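PDB 2WQK: 5'-nucleotidase SurE from Aquifex aeolicus, which probably removes the phosphate from nucleoside 5'-monophosphates, releasing the nucleoside, with the help of one divalent metal cation per subunit. Local coordinates for residues A[50-54]-A[64-68]; A[100-105]-A[180-185]; A[132-138]-A[164-170]; A[161-165]-A[221-226]. The contacts are given in a common frame with arbitrary orientation. Where two conformers were deposited one is given. Numbering follows the deposited sequence.

Interaction 1: residues A[50-54]-A[64-68]; sequences EPLKM and VIDGT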
loop_
_atom_site.group_PDB
_atom_site.type_symbol
_atom_site.label_atom_id
_atom_site.label_comp_id
_atom_site.label_asym_id
_atom_site.label_seq_id
_atom_site.Cartn_x
_atom_site.Cartn_y
_atom_site.Cartn_z
ATOM N N GLU A 50 -5.025 -12.953 -7.719
ATOM C CA GLU A 50 -5.912 -11.935 -8.284
ATOM C C GLU A 50 -5.592 -11.875 -9.766
ATOM O O GLU A 50 -4.455 -12.171 -10.179
ATOM C CB GLU A 50 -5.663 -10.514 -7.713
ATOM C CG GLU A 50 -5.968 -10.297 -6.203
ATOM C CD GLU A 50 -7.454 -10.207 -5.828
ATOM O OE1 GLU A 50 -8.357 -10.183 -6.716
ATOM O OE2 GLU A 50 -7.694 -10.168 -4.587
ATOM N N PRO A 51 -6.574 -11.467 -10.552
ATOM C CA PRO A 51 -6.374 -11.274 -11.981
ATOM C C PRO A 51 -5.692 -9.950 -12.272
ATOM O O PRO A 51 -5.592 -9.090 -11.397
ATOM C CB PRO A 51 -7.793 -11.268 -12.513
ATOM C CG PRO A 51 -8.575 -10.689 -11.459
ATOM C CD PRO A 51 -7.956 -11.157 -10.154
ATOM N N LEU A 52 -5.246 -9.816 -13.516
ATOM C CA LEU A 52 -4.415 -8.713 -13.945
ATOM C C LEU A 52 -4.944 -8.141 -15.255
ATOM O O LEU A 52 -5.123 -8.882 -16.216
ATOM C CB LEU A 52 -2.985 -9.211 -14.148
ATOM C CG LEU A 52 -2.247 -9.645 -12.873
ATOM C CD1 LEU A 52 -1.015 -10.489 -13.248
ATOM C CD2 LEU A 52 -1.910 -8.442 -12.030
ATOM N N LYS A 53 -5.199 -6.844 -15.271
ATOM C CA LYS A 53 -5.555 -6.183 -16.514
ATOM C C LYS A 53 -4.271 -5.935 -17.303
ATOM O O LYS A 53 -3.269 -5.501 -16.752
ATOM C CB LYS A 53 -6.239 -4.862 -16.246
ATOM C CG LYS A 53 -7.570 -4.959 -15.500
ATOM C CD LYS A 53 -8.309 -3.610 -15.560
ATOM C CE LYS A 53 -7.654 -2.533 -14.750
ATOM N NZ LYS A 53 -8.491 -1.303 -14.784
ATOM N N MET A 54 -4.336 -6.173 -18.606
ATOM C CA MET A 54 -3.185 -5.834 -19.468
ATOM C C MET A 54 -3.730 -5.069 -20.647
ATOM O O MET A 54 -4.682 -5.542 -21.288
ATOM C CB MET A 54 -2.377 -7.086 -19.871
ATOM C CG MET A 54 -1.111 -6.783 -20.756
ATOM S SD MET A 54 -0.046 -8.218 -20.969
ATOM C CE MET A 54 -1.152 -9.523 -21.443
ATOM N N VAL A 64 0.840 -3.871 -17.717
ATOM C CA VAL A 64 0.084 -4.700 -16.802
ATOM C C VAL A 64 -0.263 -3.814 -15.579
ATOM O O VAL A 64 0.615 -3.285 -14.885
ATOM C CB VAL A 64 0.850 -5.984 -16.342
ATOM C CG1 VAL A 64 -0.056 -6.821 -15.421
ATOM C CG2 VAL A 64 1.312 -6.834 -17.525
ATOM N N ILE A 65 -1.557 -3.616 -15.369
ATOM C CA ILE A 65 -2.033 -2.715 -14.337
ATOM C C ILE A 65 -1.754 -3.316 -12.944
ATOM O O ILE A 65 -2.222 -4.391 -12.621
ATOM C CB ILE A 65 -3.545 -2.410 -14.512
ATOM C CG1 ILE A 65 -3.802 -1.859 -15.937
ATOM C CG2 ILE A 65 -3.987 -1.411 -13.443
ATOM C CD1 ILE A 65 -3.020 -0.639 -16.261
ATOM N N ASP A 66 -0.899 -2.629 -12.194
ATOM C CA ASP A 66 -0.403 -3.107 -10.905
ATOM C C ASP A 66 0.307 -4.480 -11.023
ATOM O O ASP A 66 0.366 -5.265 -10.068
ATOM C CB ASP A 66 -1.532 -3.130 -9.864
ATOM C CG ASP A 66 -1.002 -3.164 -8.459
ATOM O OD1 ASP A 66 0.118 -2.667 -8.237
ATOM O OD2 ASP A 66 -1.684 -3.742 -7.581
ATOM N N GLY A 67 0.922 -4.746 -12.184
ATOM C CA GLY A 67 1.635 -6.003 -12.439
ATOM C C GLY A 67 3.084 -5.897 -12.019
ATOM O O GLY A 67 3.777 -4.955 -12.390
ATOM N N THR A 68 3.561 -6.848 -11.226
ATOM C CA THR A 68 5.004 -6.880 -10.866
ATOM C C THR A 68 5.849 -7.239 -12.111
ATOM O O THR A 68 5.302 -7.773 -13.104
ATOM C CB THR A 68 5.282 -7.929 -9.805
ATOM O OG1 THR A 68 4.895 -9.217 -10.306
ATOM C CG2 THR A 68 4.508 -7.576 -8.473
HETATM O O HOH W 1 -4.759 -5.410 -12.887
#
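Glu50 and Pro51 lead into the strand but do not reach 64-68; Pro51 meets Trp202 of the second subunit. Contact begins at Leu52, whose CB lies 4.0 Å from Val64 CG1 while its CD2 comes within 4.3 Å of Gly67 CA. Lys53 makes the main backbone link: its O accepts from Ile65 N at 2.9 Å, and Val64 CA adds a CH···O contact to Lys53 O at 3.4 Å. On the other side of this Lys53–Ile65 pair a water replaces the direct bond, 2.8 Å from Lys53 N and 2.7 Å from Ile65 O. The amino end of Lys53 goes to Thr49 O of the third subunit. Met54 pairs with Val64 as an antiparallel non-hydrogen-bonded pair, SD 4.0 Å from Val64 CG2. This is the open end of the beta hairpin 52-58/61-64; beyond it a type II turn, Val64 to Gly67, closed by Gly67 N to Val64 O at 3.1 Å, leads to Thr68, N-cap of helix 69-80. Leu52 and Met54 pack on that helix, the backbone of Val64 hydrogen-bonds to that of Ala34 in strand 29-35, and 52-58, at one edge of this chain's sheet, continues it through Leu52 and Lys53 into the second subunit.

Interaction 2: residues A[100-105]-A[180-185]; sequences GEDITY and QGKRAY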
loop_
_atom_site.group_PDB
_atom_site.type_symbol
_atom_site.label_atom_id
_atom_site.label_comp_id
_atom_site.label_asym_id
_atom_site.label_seq_id
_atom_site.Cartn_x
_atom_site.Cartn_y
_atom_site.Cartn_z
ATOM N N GLY A 100 25.311 -5.374 -4.747
ATOM C CA GLY A 100 25.618 -6.023 -3.486
ATOM C C GLY A 100 24.452 -6.797 -2.916
ATOM O O GLY A 100 23.646 -7.402 -3.624
ATOM N N GLU A 101 24.336 -6.712 -1.602
ATOM C CA GLU A 101 23.327 -7.455 -0.848
ATOM C C GLU A 101 21.922 -7.094 -1.220
ATOM O O GLU A 101 20.958 -7.899 -1.101
ATOM C CB GLU A 101 23.487 -7.177 0.661
ATOM C CG GLU A 101 24.766 -7.700 1.243
ATOM C CD GLU A 101 24.976 -9.184 0.978
ATOM O OE1 GLU A 101 24.028 -9.872 0.531
ATOM O OE2 GLU A 101 26.102 -9.667 1.222
ATOM N N ASP A 102 21.745 -5.862 -1.677
ATOM C CA ASP A 102 20.419 -5.354 -2.017
ATOM C C ASP A 102 19.763 -5.949 -3.317
ATOM O O ASP A 102 18.575 -5.743 -3.616
ATOM C CB ASP A 102 20.492 -3.841 -1.913
ATOM C CG ASP A 102 20.806 -3.390 -0.453
ATOM O OD1 ASP A 102 20.134 -3.895 0.493
ATOM O OD2 ASP A 102 21.728 -2.578 -0.240
ATOM N N ILE A 103 20.531 -6.749 -4.038
ATOM C CA ILE A 103 20.022 -7.440 -5.238
ATOM C C ILE A 103 18.775 -8.296 -4.915
ATOM O O ILE A 103 17.828 -8.372 -5.692
ATOM C CB ILE A 103 21.147 -8.271 -5.849
ATOM C CG1 ILE A 103 22.211 -7.357 -6.469
ATOM C CG2 ILE A 103 20.671 -9.287 -6.872
ATOM C CD1 ILE A 103 23.538 -8.122 -6.779
ATOM N N THR A 104 18.760 -8.936 -3.742
ATOM C CA THR A 104 17.648 -9.787 -3.307
ATOM C C THR A 104 16.295 -9.100 -3.286
ATOM O O THR A 104 15.268 -9.728 -3.451
ATOM C CB THR A 104 17.909 -10.295 -1.875
ATOM O OG1 THR A 104 19.100 -11.091 -1.898
ATOM C CG2 THR A 104 16.741 -11.100 -1.387
ATOM N N TYR A 105 16.301 -7.791 -3.038
ATOM C CA TYR A 105 15.090 -7.020 -2.888
ATOM C C TYR A 105 14.658 -6.285 -4.169
ATOM O O TYR A 105 13.652 -5.566 -4.195
ATOM C CB TYR A 105 15.293 -5.984 -1.778
ATOM C CG TYR A 105 15.625 -6.606 -0.428
ATOM C CD1 TYR A 105 14.709 -7.377 0.233
ATOM C CD2 TYR A 105 16.857 -6.413 0.153
ATOM C CE1 TYR A 105 15.009 -7.927 1.482
ATOM C CE2 TYR A 105 17.173 -6.959 1.404
ATOM C CZ TYR A 105 16.240 -7.735 2.050
ATOM O OH TYR A 105 16.529 -8.279 3.293
ATOM N N GLN A 180 29.251 -9.998 -6.596
ATOM C CA GLN A 180 28.355 -9.280 -5.712
ATOM C C GLN A 180 29.163 -8.810 -4.487
ATOM O O GLN A 180 29.730 -9.616 -3.774
ATOM C CB GLN A 180 27.244 -10.226 -5.226
ATOM C CG GLN A 180 26.214 -9.593 -4.289
ATOM C CD GLN A 180 25.274 -10.623 -3.738
ATOM O OE1 GLN A 180 25.659 -11.759 -3.528
ATOM N NE2 GLN A 180 24.045 -10.219 -3.474
ATOM N N GLY A 181 29.168 -7.516 -4.218
ATOM C CA GLY A 181 29.862 -6.984 -3.059
ATOM C C GLY A 181 28.998 -7.128 -1.817
ATOM O O GLY A 181 27.871 -7.582 -1.862
ATOM N N LYS A 182 29.547 -6.728 -0.680
ATOM C CA LYS A 182 28.762 -6.687 0.559
ATOM C C LYS A 182 27.754 -5.492 0.507
ATOM O O LYS A 182 26.883 -5.412 -0.378
ATOM C CB LYS A 182 29.712 -6.667 1.787
ATOM C CG LYS A 182 30.547 -7.967 1.942
ATOM C CD LYS A 182 31.519 -8.017 3.174
ATOM C CE LYS A 182 32.280 -9.354 3.186
ATOM N NZ LYS A 182 33.110 -9.522 4.414
ATOM N N ARG A 183 27.754 -4.646 1.520
ATOM C CA ARG A 183 27.186 -3.321 1.401
ATOM C C ARG A 183 28.316 -2.323 1.594
ATOM O O ARG A 183 29.038 -2.383 2.570
ATOM C CB ARG A 183 26.074 -3.103 2.419
ATOM C CG ARG A 183 24.736 -3.631 1.960
ATOM C CD ARG A 183 23.877 -4.037 3.111
ATOM N NE ARG A 183 22.586 -4.535 2.641
ATOM C CZ ARG A 183 21.731 -5.261 3.369
ATOM N NH1 ARG A 183 22.044 -5.580 4.614
ATOM N NH2 ARG A 183 20.597 -5.685 2.824
ATOM N N ALA A 184 28.483 -1.439 0.625
ATOM C CA ALA A 184 29.615 -0.504 0.647
ATOM C C ALA A 184 29.246 0.718 1.467
ATOM O O ALA A 184 29.317 1.829 0.971
ATOM C CB ALA A 184 30.022 -0.097 -0.793
ATOM N N TYR A 185 28.847 0.505 2.719
ATOM C CA TYR A 185 28.582 1.597 3.670
ATOM C C TYR A 185 28.570 1.087 5.115
ATOM O O TYR A 185 28.453 -0.126 5.371
ATOM C CB TYR A 185 27.261 2.291 3.360
ATOM C CG TYR A 185 26.067 1.368 3.444
ATOM C CD1 TYR A 185 25.433 1.140 4.666
ATOM C CD2 TYR A 185 25.575 0.742 2.302
ATOM C CE1 TYR A 185 24.333 0.289 4.759
ATOM C CE2 TYR A 185 24.476 -0.111 2.377
ATOM C CZ TYR A 185 23.865 -0.329 3.611
ATOM O OH TYR A 185 22.788 -1.189 3.669
HETATM O O HOH W 2 22.157 -10.958 -0.781
#
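Arg183 lays one face of its guanidinium over Glu101, CB to NE 3.4 Å, while the group's edge meets Asp102 in a salt bridge. Arg183 NH2 gives Asp102 OD1 a 3.0 Å hydrogen bond, and Arg183 NE adds a weak one to the same OD1 at 3.3 Å. Tyr105 comes edge-on, CE2 3.9 Å from Arg183 NH2. Behind this, the 3-10 turn of 101-105 is tied to the loop by Glu101 N to Lys182 O (3.1 Å) and Gln180 NE2 to Gly100 O (2.8 Å). Gly100 and Gly181 bring their CA atoms to 4.4 Å; with phi positive at Gly100, a CB there would clash with Lys182 O. A water 2.5 Å from Glu101 OE1 also touches Gln180 NE2 weakly. Asp217 receives the NH groups of both glycines. Glu114 of the second subunit takes Arg183 NH1 and Tyr105 OH, so the arginine is shared between two acids, one in each chain: this polar network joins two loops of one subunit and binds them to the next.

Interaction 3: residues A[132-138]-A[164-170]; sequences NIMFEEI and IPNLRYE
Before helix 135-152, Asn132 is left-handed (phi/psi 49/54), Ile133 extended (-76/129) and Met134 (-87/72) both N-cap and centre of an inverse gamma turn; 164-165 end strand 158-165, Asn166 (-81/74) centres another such turn, and 169-170 start a 3-10 turn. CA atoms pair Ile133 with Asn166 at 5.9 Å, Glu137 with Tyr169 at 5.3 Å and Ile138 with Ile164 at 6.6 Å. Asn166, chi1 t, uses both amide ends: OD1 accepts from Met134 N at 2.8 Å, ND2 donates to Asn132 O at 3.1 Å. These bonds join helix start to the end of the following strand in the beta-alpha-beta unit 122-128, 135-152, 158-165. Ile138 CG2 packs 3.7 Å from Ile164 CD1, and Met134 CE rests 3.5 Å from Leu167 C. Glu137, chi1 and chi2 m, accepts at OE1 from Tyr169 N (2.9 Å), while its OE2 pairs with Lys140. A water donates to Glu137 OE1 (2.8 Å) and Glu170 OE2 (2.5 Å); Arg168 NH2 salt-bridges Glu170 OE1 at 2.8 Å. Tyr169 OH goes to Asp144.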
loop_
_atom_site.group_PDB
_atom_site.type_symbol
_atom_site.label_atom_id
_atom_site.label_comp_id
_atom_site.label_asym_id
_atom_site.label_seq_id
_atom_site.Cartn_x
_atom_site.Cartn_y
_atom_site.Cartn_z
ATOM N N ASN A 132 19.656 13.406 -12.396
ATOM C CA ASN A 132 20.033 13.725 -13.768
ATOM C C ASN A 132 20.713 12.532 -14.406
ATOM O O ASN A 132 21.831 12.619 -14.921
ATOM C CB ASN A 132 20.963 14.942 -13.830
ATOM C CG ASN A 132 20.448 16.115 -13.022
ATOM O OD1 ASN A 132 19.261 16.443 -13.064
ATOM N ND2 ASN A 132 21.352 16.756 -12.267
ATOM N N ILE A 133 20.022 11.405 -14.364
ATOM C CA ILE A 133 20.565 10.210 -14.970
ATOM C C ILE A 133 20.444 10.276 -16.499
ATOM O O ILE A 133 19.341 10.480 -17.049
ATOM C CB ILE A 133 19.855 8.956 -14.438
ATOM C CG1 ILE A 133 20.090 8.830 -12.921
ATOM C CG2 ILE A 133 20.378 7.716 -15.182
ATOM C CD1 ILE A 133 19.335 7.699 -12.252
ATOM N N MET A 134 21.563 10.023 -17.151
ATOM C CA MET A 134 21.647 10.067 -18.623
ATOM C C MET A 134 21.259 8.705 -19.238
ATOM O O MET A 134 22.109 7.955 -19.731
ATOM C CB MET A 134 23.057 10.455 -19.043
ATOM C CG MET A 134 23.432 11.892 -18.607
ATOM S SD MET A 134 25.117 12.366 -19.059
ATOM C CE MET A 134 26.035 11.581 -17.740
ATOM N N PHE A 135 19.966 8.387 -19.193
ATOM C CA PHE A 135 19.495 7.074 -19.652
ATOM C C PHE A 135 19.834 6.788 -21.110
ATOM O O PHE A 135 20.088 5.661 -21.453
ATOM C CB PHE A 135 18.002 6.951 -19.428
ATOM C CG PHE A 135 17.628 6.854 -17.985
ATOM C CD1 PHE A 135 17.824 5.653 -17.280
ATOM C CD2 PHE A 135 17.064 7.926 -17.320
ATOM C CE1 PHE A 135 17.499 5.595 -15.946
ATOM C CE2 PHE A 135 16.707 7.832 -15.985
ATOM C CZ PHE A 135 16.927 6.657 -15.316
ATOM N N GLU A 136 19.824 7.808 -21.989
ATOM C CA GLU A 136 20.178 7.531 -23.380
ATOM C C GLU A 136 21.639 7.200 -23.583
ATOM O O GLU A 136 21.951 6.381 -24.445
ATOM C CB GLU A 136 19.767 8.677 -24.305
ATOM C CG GLU A 136 18.294 8.893 -24.295
ATOM C CD GLU A 136 17.848 9.927 -25.313
ATOM O OE1 GLU A 136 18.708 10.625 -25.871
ATOM O OE2 GLU A 136 16.638 10.022 -25.533
ATOM N N GLU A 137 22.531 7.815 -22.800
ATOM C CA GLU A 137 23.924 7.439 -22.818
ATOM C C GLU A 137 24.104 6.020 -22.276
ATOM O O GLU A 137 24.829 5.225 -22.835
ATOM C CB GLU A 137 24.774 8.398 -21.986
ATOM C CG GLU A 137 24.797 9.851 -22.528
ATOM C CD GLU A 137 25.491 9.953 -23.853
ATOM O OE1 GLU A 137 26.522 9.316 -24.068
ATOM O OE2 GLU A 137 24.994 10.712 -24.712
ATOM N N ILE A 138 23.433 5.726 -21.172
ATOM C CA ILE A 138 23.523 4.397 -20.572
ATOM C C ILE A 138 23.031 3.312 -21.528
ATOM O O ILE A 138 23.620 2.217 -21.604
ATOM C CB ILE A 138 22.765 4.353 -19.220
ATOM C CG1 ILE A 138 23.550 5.164 -18.186
ATOM C CG2 ILE A 138 22.534 2.902 -18.716
ATOM C CD1 ILE A 138 22.799 5.456 -16.884
ATOM N N ILE A 164 25.429 0.422 -14.537
ATOM C CA ILE A 164 26.173 1.352 -15.409
ATOM C C ILE A 164 26.304 2.694 -14.725
ATOM O O ILE A 164 25.321 3.271 -14.309
ATOM C CB ILE A 164 25.462 1.561 -16.762
ATOM C CG1 ILE A 164 25.073 0.235 -17.430
ATOM C CG2 ILE A 164 26.305 2.452 -17.699
ATOM C CD1 ILE A 164 23.614 -0.252 -17.055
ATOM N N PRO A 165 27.541 3.207 -14.620
ATOM C CA PRO A 165 27.733 4.558 -14.085
ATOM C C PRO A 165 27.005 5.645 -14.879
ATOM O O PRO A 165 26.836 5.519 -16.088
ATOM C CB PRO A 165 29.246 4.792 -14.262
ATOM C CG PRO A 165 29.878 3.569 -14.509
ATOM C CD PRO A 165 28.811 2.577 -14.989
ATOM N N ASN A 166 26.627 6.717 -14.185
ATOM C CA ASN A 166 25.965 7.836 -14.822
ATOM C C ASN A 166 26.980 8.741 -15.488
ATOM O O ASN A 166 27.300 9.818 -14.969
ATOM C CB ASN A 166 25.134 8.616 -13.821
ATOM C CG ASN A 166 24.265 9.650 -14.474
ATOM O OD1 ASN A 166 23.900 9.500 -15.629
ATOM N ND2 ASN A 166 23.914 10.703 -13.729
ATOM N N LEU A 167 27.504 8.260 -16.603
ATOM C CA LEU A 167 28.494 8.975 -17.388
ATOM C C LEU A 167 28.099 8.999 -18.845
ATOM O O LEU A 167 27.369 8.130 -19.338
ATOM C CB LEU A 167 29.834 8.260 -17.279
ATOM C CG LEU A 167 30.541 8.246 -15.925
ATOM C CD1 LEU A 167 31.697 7.240 -15.913
ATOM C CD2 LEU A 167 31.040 9.638 -15.560
ATOM N N ARG A 168 28.631 9.981 -19.580
ATOM C CA ARG A 168 28.521 9.895 -21.007
ATOM C C ARG A 168 29.190 8.636 -21.515
ATOM O O ARG A 168 30.182 8.169 -20.940
ATOM C CB ARG A 168 29.174 11.121 -21.670
ATOM C CG ARG A 168 28.429 12.383 -21.421
ATOM C CD ARG A 168 29.108 13.576 -22.131
ATOM N NE ARG A 168 29.501 13.244 -23.509
ATOM C CZ ARG A 168 30.746 13.019 -23.940
ATOM N NH1 ARG A 168 31.801 13.100 -23.126
ATOM N NH2 ARG A 168 30.941 12.712 -25.215
ATOM N N TYR A 169 28.647 8.082 -22.604
ATOM C CA TYR A 169 29.147 6.844 -23.187
ATOM C C TYR A 169 30.652 6.861 -23.386
ATOM O O TYR A 169 31.359 5.942 -23.039
ATOM C CB TYR A 169 28.426 6.569 -24.501
ATOM C CG TYR A 169 28.827 5.348 -25.279
ATOM C CD1 TYR A 169 28.557 4.071 -24.791
ATOM C CD2 TYR A 169 29.370 5.451 -26.557
ATOM C CE1 TYR A 169 28.866 2.958 -25.506
ATOM C CE2 TYR A 169 29.696 4.329 -27.285
ATOM C CZ TYR A 169 29.440 3.075 -26.759
ATOM O OH TYR A 169 29.757 1.947 -27.503
ATOM N N GLU A 170 31.160 7.967 -23.911
ATOM C CA GLU A 170 32.584 8.036 -24.198
ATOM C C GLU A 170 33.463 8.145 -22.958
ATOM O O GLU A 170 34.697 7.946 -23.050
ATOM C CB GLU A 170 32.854 9.206 -25.158
ATOM C CG GLU A 170 32.095 9.053 -26.479
ATOM C CD GLU A 170 30.617 9.526 -26.426
ATOM O OE1 GLU A 170 30.142 10.086 -25.398
ATOM O OE2 GLU A 170 29.930 9.337 -27.453
HETATM O O HOH W 3 27.643 9.917 -26.509
#

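Interaction 4: residues A[161-165]-A[221-226]; sequences NVNIP and VLNGYV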
loop_
_atom_site.group_PDB
_atom_site.type_symbol
_atom_site.label_atom_id
_atom_site.label_comp_id
_atom_site.label_asym_id
_atom_site.label_seq_id
_atom_site.Cartn_x
_atom_site.Cartn_y
_atom_site.Cartn_z
ATOM N N ASN A 161 23.509 -9.401 -13.981
ATOM C CA ASN A 161 23.147 -8.194 -13.284
ATOM C C ASN A 161 24.116 -7.070 -13.624
ATOM O O ASN A 161 25.293 -7.183 -13.337
ATOM C CB ASN A 161 23.114 -8.363 -11.765
ATOM C CG ASN A 161 22.508 -7.161 -11.103
ATOM O OD1 ASN A 161 21.462 -6.648 -11.558
ATOM N ND2 ASN A 161 23.176 -6.653 -10.041
ATOM N N VAL A 162 23.615 -6.076 -14.381
ATOM C CA VAL A 162 24.499 -5.029 -14.946
ATOM C C VAL A 162 24.176 -3.694 -14.317
ATOM O O VAL A 162 22.999 -3.311 -14.252
ATOM C CB VAL A 162 24.328 -4.948 -16.481
ATOM C CG1 VAL A 162 25.265 -3.879 -17.075
ATOM C CG2 VAL A 162 24.579 -6.318 -17.129
ATOM N N ASN A 163 25.213 -2.994 -13.821
ATOM C CA ASN A 163 25.047 -1.625 -13.317
ATOM C C ASN A 163 25.963 -0.730 -14.147
ATOM O O ASN A 163 27.128 -1.090 -14.383
ATOM C CB ASN A 163 25.412 -1.515 -11.834
ATOM C CG ASN A 163 24.300 -2.050 -10.940
ATOM O OD1 ASN A 163 23.508 -1.271 -10.390
ATOM N ND2 ASN A 163 24.244 -3.412 -10.788
ATOM N N ILE A 164 25.429 0.422 -14.537
ATOM C CA ILE A 164 26.173 1.352 -15.409
ATOM C C ILE A 164 26.304 2.694 -14.725
ATOM O O ILE A 164 25.321 3.271 -14.309
ATOM C CB ILE A 164 25.462 1.561 -16.762
ATOM C CG1 ILE A 164 25.073 0.235 -17.430
ATOM C CG2 ILE A 164 26.305 2.452 -17.699
ATOM C CD1 ILE A 164 23.614 -0.252 -17.055
ATOM N N PRO A 165 27.541 3.207 -14.620
ATOM C CA PRO A 165 27.733 4.558 -14.085
ATOM C C PRO A 165 27.005 5.645 -14.879
ATOM O O PRO A 165 26.836 5.519 -16.088
ATOM C CB PRO A 165 29.246 4.792 -14.262
ATOM C CG PRO A 165 29.878 3.569 -14.509
ATOM C CD PRO A 165 28.811 2.577 -14.989
ATOM N N VAL A 221 31.603 0.343 -10.491
ATOM C CA VAL A 221 30.798 1.524 -10.832
ATOM C C VAL A 221 31.326 2.795 -10.156
ATOM O O VAL A 221 31.265 3.876 -10.763
ATOM C CB VAL A 221 29.292 1.313 -10.581
ATOM C CG1 VAL A 221 28.769 0.230 -11.536
ATOM C CG2 VAL A 221 28.999 0.975 -9.125
ATOM N N LEU A 222 31.835 2.672 -8.934
ATOM C CA LEU A 222 32.424 3.822 -8.218
ATOM C C LEU A 222 33.619 4.388 -8.983
ATOM O O LEU A 222 33.960 5.592 -8.843
ATOM C CB LEU A 222 32.835 3.428 -6.790
ATOM C CG LEU A 222 31.694 3.398 -5.764
ATOM C CD1 LEU A 222 32.076 2.578 -4.486
ATOM C CD2 LEU A 222 31.215 4.852 -5.401
ATOM N N ASN A 223 34.291 3.526 -9.739
ATOM C CA ASN A 223 35.474 3.900 -10.508
ATOM C C ASN A 223 35.233 4.085 -12.002
ATOM O O ASN A 223 36.191 4.154 -12.784
ATOM C CB ASN A 223 36.586 2.900 -10.238
ATOM C CG ASN A 223 37.175 3.069 -8.822
ATOM O OD1 ASN A 223 38.056 3.942 -8.617
ATOM N ND2 ASN A 223 36.689 2.287 -7.835
ATOM N N GLY A 224 33.965 4.160 -12.416
ATOM C CA GLY A 224 33.634 4.516 -13.794
ATOM C C GLY A 224 33.589 3.387 -14.799
ATOM O O GLY A 224 33.574 3.612 -15.999
ATOM N N TYR A 225 33.491 2.148 -14.301
ATOM C CA TYR A 225 33.355 0.985 -15.149
ATOM C C TYR A 225 31.917 0.430 -15.030
ATOM O O TYR A 225 31.293 0.494 -13.967
ATOM C CB TYR A 225 34.288 -0.120 -14.684
ATOM C CG TYR A 225 35.742 0.218 -14.817
ATOM C CD1 TYR A 225 36.407 -0.053 -15.983
ATOM C CD2 TYR A 225 36.431 0.742 -13.749
ATOM C CE1 TYR A 225 37.788 0.266 -16.114
ATOM C CE2 TYR A 225 37.778 1.057 -13.859
ATOM C CZ TYR A 225 38.441 0.804 -15.037
ATOM O OH TYR A 225 39.790 1.147 -15.118
ATOM N N VAL A 226 31.451 -0.175 -16.110
ATOM C CA VAL A 226 30.242 -0.998 -16.071
ATOM C C VAL A 226 30.579 -2.260 -15.278
ATOM O O VAL A 226 31.668 -2.836 -15.417
ATOM C CB VAL A 226 29.780 -1.387 -17.476
ATOM C CG1 VAL A 226 28.561 -2.318 -17.413
ATOM C CG2 VAL A 226 29.448 -0.110 -18.258
#
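The strand of residues 161-165 runs extended to its last residue, while 221-226 doubles back: the last turn of helix 217-222 stops, the chain reverses and strand 225-232 sets off beside 158-165. A Schellman motif makes that reversal, with Gly224 N bonded to Val221 O at 3.2 Å and Gly224 as C-prime residue at phi 87, psi 18, where a CB would press on the preceding carbonyl. No hydrogen bond crosses between the two segments. Ile164 and Val226 are nearest in register, CA to CA 4.7 Å, and Val226 CA approaches Asn163 O at 3.5 Å in a CH···O contact; the ladder proper lies further on, where the backbones of Asn163 and Ser227, and of Asn161 and Thr229, hydrogen-bond. Pro165, lacking an NH, sits at the mouth of the reversal, its CG 3.7 Å from Gly224 C and its CD 3.4 Å from Tyr225 O. Val221 CG1 reaches Asn163 O at 3.5 Å. The side chain of Val226 packs against the strand, CG1 to Val162 CG1 at 3.7 Å and CG2 to Ile164 CG2 at 4.1 Å. The amide of Asn163 serves another loop, its OD1 accepting from Asn98 N. This is an antiparallel strand joined to the edge of a parallel core: 158-165 ends the parallel run of an alpha/beta sheet with a Rossmann-like character, and 225-232 extends it beyond.

Interaction 4 is the buried one, held by apolar packing and a CH···O contact where strand 158-165 ends and its antiparallel neighbour 225-232 begins; the other three are partly buried. Interaction 3 shares Ile164 and Pro165 with it, and Leu167 CD1 packs 4.0 Å from Gly224 CA; yet towards the start of a helix, side-chain amide and carboxylate bonds take over. Interaction 2 meets interaction 4 through Ile103 CD1 and Asn161 ND2, 3.6 Å apart, but is charged and, unlike 3 and 4, touches the second subunit. Interaction 1 touches it too, and others, its centre about 32 Å from that of interaction 4, and combines one backbone hydrogen bond, a water bridge and apolar packing.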